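PDB 4OY7: putative secreted cellulose binding protein from Streptomyces coelicolor, which oxidises cellulose as a copper-dependent lytic polysaccharide monooxygenase, this chain being the catalytic AA10 domain of the longer protein. Local coordinates for residues A[102-107]-A[156-161]; A[112-117]-A[141-146]; A[171-176]-A[186-191]. All blocks are in the same frame, centred on the assembly; numbering follows the deposited sequence.

Contact 1: residues A[102-107]-A[156-161]; sequences VEYSNW and YYWDLA
An antiparallel strand pair within the four-stranded sheet of the LPMO beta-sandwich sets residues 102-104 against 156-158, the N-to-C directions of the short segments lying 158° apart. Four backbone hydrogen bonds in two reciprocal sets fix the register. Val102 N lies 2.7 Å from Trp158 O, nearly along the C=O axis, whereas the return bond from Trp158 N to Val102 O, at 3.2 Å, arrives from above the carbonyl plane. Tyr156 N is 2.7 Å from Tyr104 O, though with a bent N-H...O angle of 136°, and Tyr104 N bonds in return to Tyr156 O. Val102, Tyr104, Tyr156 and Trp158 share the face turned into the sandwich. Trp158 CG occupies the crowded position between N and the carbonyl carbon (chi1 67°), which leans the indole toward the partner strand. Val102 CG1 then sits over one face of the six-membered ring, 3.8 Å from its centroid, as a CH-pi contact, and Tyr104 CB approaches Trp158 CZ3 at 3.9 Å; NE1 is bonded to Gln138 of the facing sheet. An alanine in place of Trp158 would lose the CH-pi surface and the Gln138 bond and would probably loosen the packing between the sheets. Asn106 CB flanks Tyr156 CE2 at 3.6 Å, while the Tyr156 hydroxyl bonds to His110 N, so the aromatic face is tied to the backbone of a copper ligand.

Contact 2: residues A[112-117]-A[141-146]; sequences GDFRVY and TNPPQQ
Gly112 O is gripped by one hydrogen bond across the two segments, from Asn142 N at 2.9 Å, and the donor arrives nearly along the C=O axis. The same two residues are joined a second time: Gly112 N donates to the side-chain carbonyl Asn142 OD1, also at 2.9 Å, from above the amide plane, so the Asn142 side chain folds back to receive what a backbone carbonyl would take in a regular strand pair. Both backbones are unusual here. Gly112 has a phi of 151°, where a CB would collide with the preceding carbonyl oxygen, and Asn142 takes a positive phi of 46°, which turns the chain out of its strand. One residue further in, Asp113 and Thr141 form a non-hydrogen-bonded antiparallel pair whose side chains lie alongside each other and point the same way. Thr141 OG1 donates to Asp113 OD1 at 2.8 Å, meeting the carboxylate from 56° out of its plane, and Thr141 CG2 is 3.2 Å from the same Asp113 OD1. On the buried side, Phe114 and Pro143 cross at about a right angle, with Phe114 CE1 3.6 Å from Pro143 CG; the Phe114 ring is also stacked with Trp176. The arrangement is that of a beta-sandwich crossover: the chain leaves strand 134-141 beside strand 112-119 and passes through Asn142 and the two prolines to strand 145-146 of the other sheet.

Contact 3: residues A[171-176]-A[186-191]; sequences LIFMQW and FSCSDV
Phe173, on strand 171-176, leaves the backbone with CG anti to N (chi1 164°), and its side chain runs along the antiparallel partner strand 186-191. Its CB lies 4.0 Å from Ser187 O, which CG faces as well. Further out, Phe173 CD1 comes to 3.4 Å from that same Ser187 O and to 4.0 Å from Cys188 SG. The sulfur stands at the edge of the ring, 76° off its normal, a sulfur-aromatic contact, and its position is set by the disulfide to Cys69. Toward the tip, Phe173 CE1 and CZ both meet Phe186 CD2, CZ at 3.7 Å, and this carbon lies in the plane of the Phe173 ring. Phe186 in turn has Gln175 CG over one face, as a CH-pi contact; the extended Gln175 chain runs alongside it with amide and ring planes 29° apart, while Gln175 NE2 bonds to Arg58 O and Asn184 OD1.

Ile172 with Ser189, and Met174 with Ser187, are the hydrogen-bonded pairs of the hairpin, each joined by a reciprocal couple of backbone N-H...O bonds. The side chains of these four residues point to the opposite face of the sheet, where a water bridges the strands. It donates to Ile172 O at 2.9 Å and to Ser189 OG at 2.7 Å, and is hydrogen-bonded to Ser187 OG at 2.7 Å. Ser187 OG also bonds to Ala4 N, and Ser189 OG to Pro7 O. Phe173, Phe186, Gln175 and Cys188 thus meet through aromatic, disulfide-sulfur and amide packing, whereas the buried hydroxyls of Ser187 and Ser189 find polar partners in the water and in the N-terminal part of the chain that begins with the copper ligand His1.

The three contacts lie in one LPMO domain and divide between its two sheets. Contact 1 belongs to the four-stranded sheet, contact 3 to the mixed sheet, and contact 2 reaches both. The centres of contacts 1 and 2 are about 7 Å apart, those of contacts 1 and 3 about 12 Å, and those of contacts 2 and 3 about 13 Å. Along the chain, both segments of contact 2 fall between those of contact 1, and contact 3 follows as a hairpin. Strands 112-119 and 168-178 are neighbours, bonded through Arg115 N to Gln175 O. Tyr104, Phe114, Tyr156 and Trp176 meet between the sheets, so all three contacts share one aromatic core behind the copper site.

Contact 1: residues A[102-107]-A[156-161]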
loop_
_atom_site.group_PDB
_atom_site.type_symbol
_atom_site.label_atom_id
_atom_site.label_comp_id
_atom_site.label_asym_id
_atom_site.label_seq_id
_atom_site.Cartn_x
_atom_site.Cartn_y
_atom_site.Cartn_z
ATOM N N VAL A 102 -8.668 -0.608 -9.711
ATOM C CA VAL A 102 -7.969 -0.368 -8.436
ATOM C C VAL A 102 -9.013 -0.129 -7.343
ATOM O O VAL A 102 -10.044 0.473 -7.620
ATOM C CB VAL A 102 -7.014 0.846 -8.541
ATOM C CG1 VAL A 102 -6.440 1.242 -7.170
ATOM C CG2 VAL A 102 -5.894 0.572 -9.544
ATOM N N GLU A 103 -8.759 -0.672 -6.141
ATOM C CA GLU A 103 -9.634 -0.524 -4.971
ATOM C C GLU A 103 -8.804 -0.042 -3.817
ATOM O O GLU A 103 -7.707 -0.559 -3.623
ATOM C CB GLU A 103 -10.299 -1.868 -4.614
ATOM C CG GLU A 103 -11.219 -2.310 -5.735
ATOM C CD GLU A 103 -12.245 -3.392 -5.387
ATOM O OE1 GLU A 103 -12.421 -3.778 -4.223
ATOM O OE2 GLU A 103 -12.899 -3.876 -6.312
ATOM N N TYR A 104 -9.258 1.009 -3.137
ATOM C CA TYR A 104 -8.553 1.544 -1.985
ATOM C C TYR A 104 -9.535 1.666 -0.835
ATOM O O TYR A 104 -10.649 2.156 -1.032
ATOM C CB TYR A 104 -7.934 2.895 -2.330
ATOM C CG TYR A 104 -6.880 3.402 -1.368
ATOM C CD1 TYR A 104 -7.246 3.892 -0.116
ATOM C CD2 TYR A 104 -5.536 3.450 -1.717
ATOM C CE1 TYR A 104 -6.306 4.360 0.774
ATOM C CE2 TYR A 104 -4.598 3.948 -0.852
ATOM C CZ TYR A 104 -4.984 4.388 0.404
ATOM O OH TYR A 104 -4.048 4.876 1.280
ATOM N N SER A 105 -9.174 1.146 0.342
ATOM C CA SER A 105 -10.096 1.113 1.469
ATOM C C SER A 105 -10.650 2.479 1.818
ATOM O O SER A 105 -9.923 3.430 1.871
ATOM C CB SER A 105 -9.398 0.538 2.707
ATOM O OG SER A 105 -10.199 0.670 3.868
ATOM N N ASN A 106 -11.960 2.541 2.090
ATOM C CA ASN A 106 -12.563 3.754 2.664
ATOM C C ASN A 106 -12.959 3.524 4.122
ATOM O O ASN A 106 -14.060 3.884 4.535
ATOM C CB ASN A 106 -13.775 4.233 1.852
ATOM C CG ASN A 106 -14.911 3.246 1.858
ATOM O OD1 ASN A 106 -14.773 2.142 2.376
ATOM N ND2 ASN A 106 -16.027 3.621 1.253
ATOM N N TRP A 107 -12.066 2.904 4.900
ATOM C CA TRP A 107 -12.408 2.591 6.288
ATOM C C TRP A 107 -12.873 3.852 7.034
ATOM O O TRP A 107 -13.838 3.797 7.792
ATOM C CB TRP A 107 -11.244 1.883 7.014
ATOM C CG TRP A 107 -11.673 1.288 8.337
ATOM C CD1 TRP A 107 -11.331 1.734 9.588
ATOM C CD2 TRP A 107 -12.566 0.179 8.543
ATOM N NE1 TRP A 107 -11.927 0.948 10.551
ATOM C CE2 TRP A 107 -12.712 0.007 9.938
ATOM C CE3 TRP A 107 -13.268 -0.686 7.680
ATOM C CZ2 TRP A 107 -13.526 -0.998 10.496
ATOM C CZ3 TRP A 107 -14.086 -1.669 8.236
ATOM C CH2 TRP A 107 -14.197 -1.825 9.632
ATOM N N TYR A 156 -12.853 3.078 -2.269
ATOM C CA TYR A 156 -12.718 3.912 -3.462
ATOM C C TYR A 156 -12.334 3.011 -4.630
ATOM O O TYR A 156 -11.773 1.943 -4.440
ATOM C CB TYR A 156 -11.631 4.960 -3.242
ATOM C CG TYR A 156 -11.919 5.956 -2.135
ATOM C CD1 TYR A 156 -12.637 7.130 -2.383
ATOM C CD2 TYR A 156 -11.456 5.740 -0.842
ATOM C CE1 TYR A 156 -12.875 8.039 -1.369
ATOM C CE2 TYR A 156 -11.693 6.649 0.176
ATOM C CZ TYR A 156 -12.384 7.802 -0.099
ATOM O OH TYR A 156 -12.622 8.678 0.923
ATOM N N TYR A 157 -12.672 3.419 -5.840
ATOM C CA TYR A 157 -12.419 2.635 -7.016
ATOM C C TYR A 157 -12.112 3.579 -8.185
ATOM O O TYR A 157 -12.733 4.651 -8.349
ATOM C CB TYR A 157 -13.588 1.667 -7.370
ATOM C CG TYR A 157 -14.890 2.289 -7.784
ATOM C CD1 TYR A 157 -15.136 2.609 -9.108
ATOM C CD2 TYR A 157 -15.902 2.524 -6.869
ATOM C CE1 TYR A 157 -16.342 3.150 -9.507
ATOM C CE2 TYR A 157 -17.117 3.063 -7.266
ATOM C CZ TYR A 157 -17.328 3.378 -8.583
ATOM O OH TYR A 157 -18.523 3.944 -8.980
ATOM N N TRP A 158 -11.157 3.134 -8.991
ATOM C CA TRP A 158 -10.749 3.786 -10.237
ATOM C C TRP A 158 -9.985 2.817 -11.125
ATOM O O TRP A 158 -9.633 1.728 -10.693
ATOM C CB TRP A 158 -9.910 5.025 -9.973
ATOM C CG TRP A 158 -8.547 4.826 -9.362
ATOM C CD1 TRP A 158 -7.370 4.626 -10.039
ATOM C CD2 TRP A 158 -8.202 4.843 -7.963
ATOM N NE1 TRP A 158 -6.317 4.531 -9.152
ATOM C CE2 TRP A 158 -6.797 4.669 -7.876
ATOM C CE3 TRP A 158 -8.947 5.032 -6.775
ATOM C CZ2 TRP A 158 -6.121 4.653 -6.666
ATOM C CZ3 TRP A 158 -8.274 5.020 -5.557
ATOM C CH2 TRP A 158 -6.864 4.839 -5.513
ATOM N N ASP A 159 -9.758 3.202 -12.377
ATOM C CA ASP A 159 -9.010 2.361 -13.306
ATOM C C ASP A 159 -7.562 2.845 -13.397
ATOM O O ASP A 159 -7.324 4.053 -13.357
ATOM C CB ASP A 159 -9.613 2.433 -14.710
ATOM C CG ASP A 159 -11.011 1.860 -14.793
ATOM O OD1 ASP A 159 -11.262 0.803 -14.174
ATOM O OD2 ASP A 159 -11.838 2.445 -15.541
ATOM N N LEU A 160 -6.624 1.903 -13.549
ATOM C CA LEU A 160 -5.213 2.192 -13.823
ATOM C C LEU A 160 -4.711 1.444 -15.069
ATOM O O LEU A 160 -4.748 0.210 -15.094
ATOM C CB LEU A 160 -4.356 1.794 -12.615
ATOM C CG LEU A 160 -2.825 1.828 -12.771
ATOM C CD1 LEU A 160 -2.335 3.223 -13.179
ATOM C CD2 LEU A 160 -2.175 1.286 -11.489
ATOM N N ALA A 161 -4.214 2.189 -16.064
ATOM C CA ALA A 161 -3.626 1.613 -17.277
ATOM C C ALA A 161 -2.171 1.319 -16.989
ATOM O O ALA A 161 -1.381 2.245 -16.811
ATOM C CB ALA A 161 -3.752 2.587 -18.447
#

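Contact 2: residues A[112-117]-A[141-146]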
loop_
_atom_site.group_PDB
_atom_site.type_symbol
_atom_site.label_atom_id
_atom_site.label_comp_id
_atom_site.label_asym_id
_atom_site.label_seq_id
_atom_site.Cartn_x
_atom_site.Cartn_y
_atom_site.Cartn_z
ATOM N N GLY A 112 -9.672 14.233 -1.228
ATOM C CA GLY A 112 -8.256 14.344 -1.589
ATOM C C GLY A 112 -7.868 13.566 -2.833
ATOM O O GLY A 112 -8.746 13.088 -3.591
ATOM N N ASP A 113 -6.551 13.487 -3.043
ATOM C CA ASP A 113 -5.915 12.854 -4.207
ATOM C C ASP A 113 -5.224 11.579 -3.800
ATOM O O ASP A 113 -4.578 11.502 -2.726
ATOM C CB ASP A 113 -4.801 13.733 -4.800
ATOM C CG ASP A 113 -5.282 14.968 -5.469
ATOM O OD1 ASP A 113 -6.474 15.097 -5.733
ATOM O OD2 ASP A 113 -4.406 15.824 -5.745
ATOM N N PHE A 114 -5.273 10.590 -4.682
ATOM C CA PHE A 114 -4.431 9.429 -4.596
ATOM C C PHE A 114 -3.302 9.554 -5.607
ATOM O O PHE A 114 -3.532 9.573 -6.830
ATOM C CB PHE A 114 -5.264 8.188 -4.864
ATOM C CG PHE A 114 -6.305 7.939 -3.825
ATOM C CD1 PHE A 114 -7.579 8.471 -3.946
ATOM C CD2 PHE A 114 -6.016 7.160 -2.716
ATOM C CE1 PHE A 114 -8.556 8.248 -2.978
ATOM C CE2 PHE A 114 -6.974 6.944 -1.737
ATOM C CZ PHE A 114 -8.247 7.475 -1.862
ATOM N N ARG A 115 -2.083 9.651 -5.092
ATOM C CA ARG A 115 -0.880 9.760 -5.939
ATOM C C ARG A 115 -0.337 8.373 -6.065
ATOM O O ARG A 115 0.089 7.791 -5.048
ATOM C CB ARG A 115 0.145 10.671 -5.285
ATOM C CG ARG A 115 -0.308 12.108 -5.192
ATOM C CD ARG A 115 0.618 12.964 -4.386
ATOM N NE ARG A 115 0.113 14.317 -4.174
ATOM C CZ ARG A 115 0.725 15.219 -3.428
ATOM N NH1 ARG A 115 1.908 14.939 -2.848
ATOM N NH2 ARG A 115 0.183 16.433 -3.304
ATOM N N VAL A 116 -0.308 7.877 -7.297
ATOM C CA VAL A 116 0.032 6.485 -7.576
ATOM C C VAL A 116 1.381 6.409 -8.302
ATOM O O VAL A 116 1.563 7.015 -9.360
ATOM C CB VAL A 116 -1.070 5.808 -8.414
ATOM C CG1 VAL A 116 -0.694 4.357 -8.724
ATOM C CG2 VAL A 116 -2.456 5.908 -7.733
ATOM N N TYR A 117 2.299 5.630 -7.736
ATOM C CA TYR A 117 3.682 5.481 -8.231
ATOM C C TYR A 117 4.078 4.039 -8.503
ATOM O O TYR A 117 3.642 3.121 -7.811
ATOM C CB TYR A 117 4.700 6.052 -7.236
ATOM C CG TYR A 117 4.478 7.461 -6.727
ATOM C CD1 TYR A 117 3.504 7.741 -5.778
ATOM C CD2 TYR A 117 5.298 8.482 -7.130
ATOM C CE1 TYR A 117 3.340 9.036 -5.279
ATOM C CE2 TYR A 117 5.156 9.776 -6.649
ATOM C CZ TYR A 117 4.181 10.048 -5.700
ATOM O OH TYR A 117 4.054 11.366 -5.257
ATOM N N THR A 141 -8.142 12.234 -8.366
ATOM C CA THR A 141 -8.744 13.218 -7.486
ATOM C C THR A 141 -10.170 12.814 -7.135
ATOM O O THR A 141 -11.028 12.692 -8.022
ATOM C CB THR A 141 -8.683 14.618 -8.131
ATOM O OG1 THR A 141 -7.309 14.949 -8.431
ATOM C CG2 THR A 141 -9.304 15.654 -7.195
ATOM N N ASN A 142 -10.438 12.616 -5.843
ATOM C CA ASN A 142 -11.797 12.320 -5.358
ATOM C C ASN A 142 -12.552 11.256 -6.171
ATOM O O ASN A 142 -13.640 11.508 -6.720
ATOM C CB ASN A 142 -12.593 13.621 -5.281
ATOM C CG ASN A 142 -12.153 14.484 -4.139
ATOM O OD1 ASN A 142 -11.986 13.989 -3.024
ATOM N ND2 ASN A 142 -11.973 15.775 -4.395
ATOM N N PRO A 143 -11.962 10.042 -6.261
ATOM C CA PRO A 143 -12.652 8.958 -6.941
ATOM C C PRO A 143 -13.901 8.542 -6.184
ATOM O O PRO A 143 -14.021 8.833 -4.991
ATOM C CB PRO A 143 -11.615 7.825 -6.931
ATOM C CG PRO A 143 -10.835 8.085 -5.713
ATOM C CD PRO A 143 -10.731 9.587 -5.614
ATOM N N PRO A 144 -14.836 7.867 -6.875
ATOM C CA PRO A 144 -16.059 7.389 -6.231
ATOM C C PRO A 144 -15.849 6.212 -5.269
ATOM O O PRO A 144 -14.766 5.578 -5.252
ATOM C CB PRO A 144 -16.921 6.945 -7.414
ATOM C CG PRO A 144 -15.939 6.550 -8.455
ATOM C CD PRO A 144 -14.761 7.460 -8.288
ATOM N N GLN A 145 -16.905 5.919 -4.496
ATOM C CA GLN A 145 -16.853 4.859 -3.484
ATOM C C GLN A 145 -17.911 3.798 -3.733
ATOM O O GLN A 145 -19.007 4.108 -4.206
ATOM C CB GLN A 145 -17.043 5.454 -2.084
ATOM C CG GLN A 145 -15.835 6.236 -1.564
ATOM C CD GLN A 145 -16.173 7.029 -0.309
ATOM O OE1 GLN A 145 -16.495 6.458 0.725
ATOM N NE2 GLN A 145 -16.120 8.356 -0.405
ATOM N N GLN A 146 -17.572 2.553 -3.421
ATOM C CA GLN A 146 -18.524 1.424 -3.436
ATOM C C GLN A 146 -18.514 0.844 -2.024
ATOM O O GLN A 146 -17.457 0.452 -1.524
ATOM C CB GLN A 146 -18.048 0.397 -4.471
ATOM C CG GLN A 146 -18.766 -0.944 -4.502
ATOM C CD GLN A 146 -19.998 -0.906 -5.370
ATOM O OE1 GLN A 146 -19.918 -0.736 -6.586
ATOM N NE2 GLN A 146 -21.140 -1.035 -4.753
#

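Contact 3: residues A[171-176]-A[186-191]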
loop_
_atom_site.group_PDB
_atom_site.type_symbol
_atom_site.label_atom_id
_atom_site.label_comp_id
_atom_site.label_asym_id
_atom_site.label_seq_id
_atom_site.Cartn_x
_atom_site.Cartn_y
_atom_site.Cartn_z
ATOM N N LEU A 171 6.726 -2.646 -7.277
ATOM C CA LEU A 171 5.861 -2.248 -6.174
ATOM C C LEU A 171 5.084 -1.000 -6.599
ATOM O O LEU A 171 5.612 -0.118 -7.289
ATOM C CB LEU A 171 6.716 -2.004 -4.955
ATOM C CG LEU A 171 6.072 -1.514 -3.673
ATOM C CD1 LEU A 171 7.016 -1.955 -2.552
ATOM C CD2 LEU A 171 5.888 -0.004 -3.693
ATOM N N ILE A 172 3.817 -0.937 -6.221
ATOM C CA ILE A 172 3.005 0.267 -6.422
ATOM C C ILE A 172 2.854 0.948 -5.073
ATOM O O ILE A 172 2.308 0.369 -4.136
ATOM C CB ILE A 172 1.617 -0.067 -7.021
ATOM C CG1 ILE A 172 1.775 -0.566 -8.466
ATOM C CG2 ILE A 172 0.692 1.138 -7.011
ATOM C CD1 ILE A 172 0.557 -1.270 -9.010
ATOM N N PHE A 173 3.325 2.187 -5.008
ATOM C CA PHE A 173 3.230 3.016 -3.803
ATOM C C PHE A 173 2.183 4.083 -4.032
ATOM O O PHE A 173 2.149 4.710 -5.115
ATOM C CB PHE A 173 4.558 3.721 -3.513
ATOM C CG PHE A 173 4.434 4.843 -2.541
ATOM C CD1 PHE A 173 4.164 4.594 -1.189
ATOM C CD2 PHE A 173 4.575 6.153 -2.957
ATOM C CE1 PHE A 173 4.051 5.641 -0.296
ATOM C CE2 PHE A 173 4.436 7.202 -2.056
ATOM C CZ PHE A 173 4.133 6.941 -0.735
ATOM N N MET A 174 1.294 4.260 -3.053
ATOM C CA MET A 174 0.283 5.309 -3.126
ATOM C C MET A 174 0.335 6.187 -1.908
ATOM O O MET A 174 0.544 5.693 -0.772
ATOM C CB MET A 174 -1.121 4.745 -3.275
ATOM C CG MET A 174 -1.245 3.643 -4.291
ATOM S SD MET A 174 -2.980 3.218 -4.567
ATOM C CE MET A 174 -2.752 1.671 -5.421
ATOM N N GLN A 175 0.194 7.476 -2.151
ATOM C CA GLN A 175 0.074 8.467 -1.085
ATOM C C GLN A 175 -1.289 9.112 -1.232
ATOM O O GLN A 175 -1.642 9.669 -2.280
ATOM C CB GLN A 175 1.195 9.500 -1.125
ATOM C CG GLN A 175 1.295 10.317 0.147
ATOM C CD GLN A 175 2.509 11.230 0.157
ATOM O OE1 GLN A 175 3.485 10.991 -0.566
ATOM N NE2 GLN A 175 2.474 12.269 1.004
ATOM N N TRP A 176 -2.095 8.962 -0.183
ATOM C CA TRP A 176 -3.414 9.528 -0.128
ATOM C C TRP A 176 -3.285 10.864 0.572
ATOM O O TRP A 176 -3.014 10.912 1.780
ATOM C CB TRP A 176 -4.356 8.615 0.660
ATOM C CG TRP A 176 -5.789 9.031 0.675
ATOM C CD1 TRP A 176 -6.403 9.979 -0.115
ATOM C CD2 TRP A 176 -6.821 8.474 1.504
ATOM N NE1 TRP A 176 -7.739 10.047 0.195
ATOM C CE2 TRP A 176 -8.020 9.137 1.179
ATOM C CE3 TRP A 176 -6.842 7.470 2.498
ATOM C CZ2 TRP A 176 -9.223 8.837 1.805
ATOM C CZ3 TRP A 176 -8.008 7.194 3.112
ATOM C CH2 TRP A 176 -9.199 7.853 2.756
ATOM N N PHE A 186 -0.236 6.025 3.517
ATOM C CA PHE A 186 0.891 5.515 2.771
ATOM C C PHE A 186 0.677 4.036 2.497
ATOM O O PHE A 186 0.440 3.260 3.420
ATOM C CB PHE A 186 2.183 5.734 3.575
ATOM C CG PHE A 186 2.564 7.192 3.683
ATOM C CD1 PHE A 186 1.941 8.016 4.599
ATOM C CD2 PHE A 186 3.516 7.758 2.814
ATOM C CE1 PHE A 186 2.215 9.376 4.650
ATOM C CE2 PHE A 186 3.794 9.125 2.876
ATOM C CZ PHE A 186 3.138 9.926 3.794
ATOM N N SER A 187 0.717 3.681 1.220
ATOM C CA SER A 187 0.350 2.332 0.802
ATOM C C SER A 187 1.354 1.707 -0.114
ATOM O O SER A 187 1.672 2.296 -1.125
ATOM C CB SER A 187 -0.991 2.384 0.072
ATOM O OG SER A 187 -1.403 1.106 -0.392
ATOM N N CYS A 188 1.761 0.470 0.179
ATOM C CA CYS A 188 2.774 -0.248 -0.626
ATOM C C CYS A 188 2.256 -1.601 -1.047
ATOM O O CYS A 188 1.884 -2.404 -0.196
ATOM C CB CYS A 188 4.016 -0.469 0.197
ATOM S SG CYS A 188 5.104 0.987 0.368
ATOM N N SER A 189 2.218 -1.847 -2.350
ATOM C CA SER A 189 1.672 -3.087 -2.902
ATOM C C SER A 189 2.724 -3.790 -3.765
ATOM O O SER A 189 3.179 -3.276 -4.776
ATOM C CB SER A 189 0.458 -2.767 -3.756
ATOM O OG SER A 189 -0.528 -2.080 -3.000
ATOM N N ASP A 190 3.087 -4.996 -3.345
ATOM C CA ASP A 190 3.949 -5.846 -4.123
ATOM C C ASP A 190 3.197 -6.452 -5.288
ATOM O O ASP A 190 2.081 -6.985 -5.116
ATOM C CB ASP A 190 4.505 -6.957 -3.250
ATOM C CG ASP A 190 5.459 -6.433 -2.205
ATOM O OD1 ASP A 190 5.028 -6.299 -1.057
ATOM O OD2 ASP A 190 6.609 -6.082 -2.535
ATOM N N VAL A 191 3.794 -6.388 -6.472
ATOM C CA VAL A 191 3.172 -6.915 -7.694
ATOM C C VAL A 191 4.234 -7.646 -8.505
ATOM O O VAL A 191 5.453 -7.512 -8.238
ATOM C CB VAL A 191 2.514 -5.810 -8.548
ATOM C CG1 VAL A 191 1.537 -5.009 -7.688
ATOM C CG2 VAL A 191 3.548 -4.912 -9.216
HETATM O O HOH W 1 -0.288 0.617 -2.806
#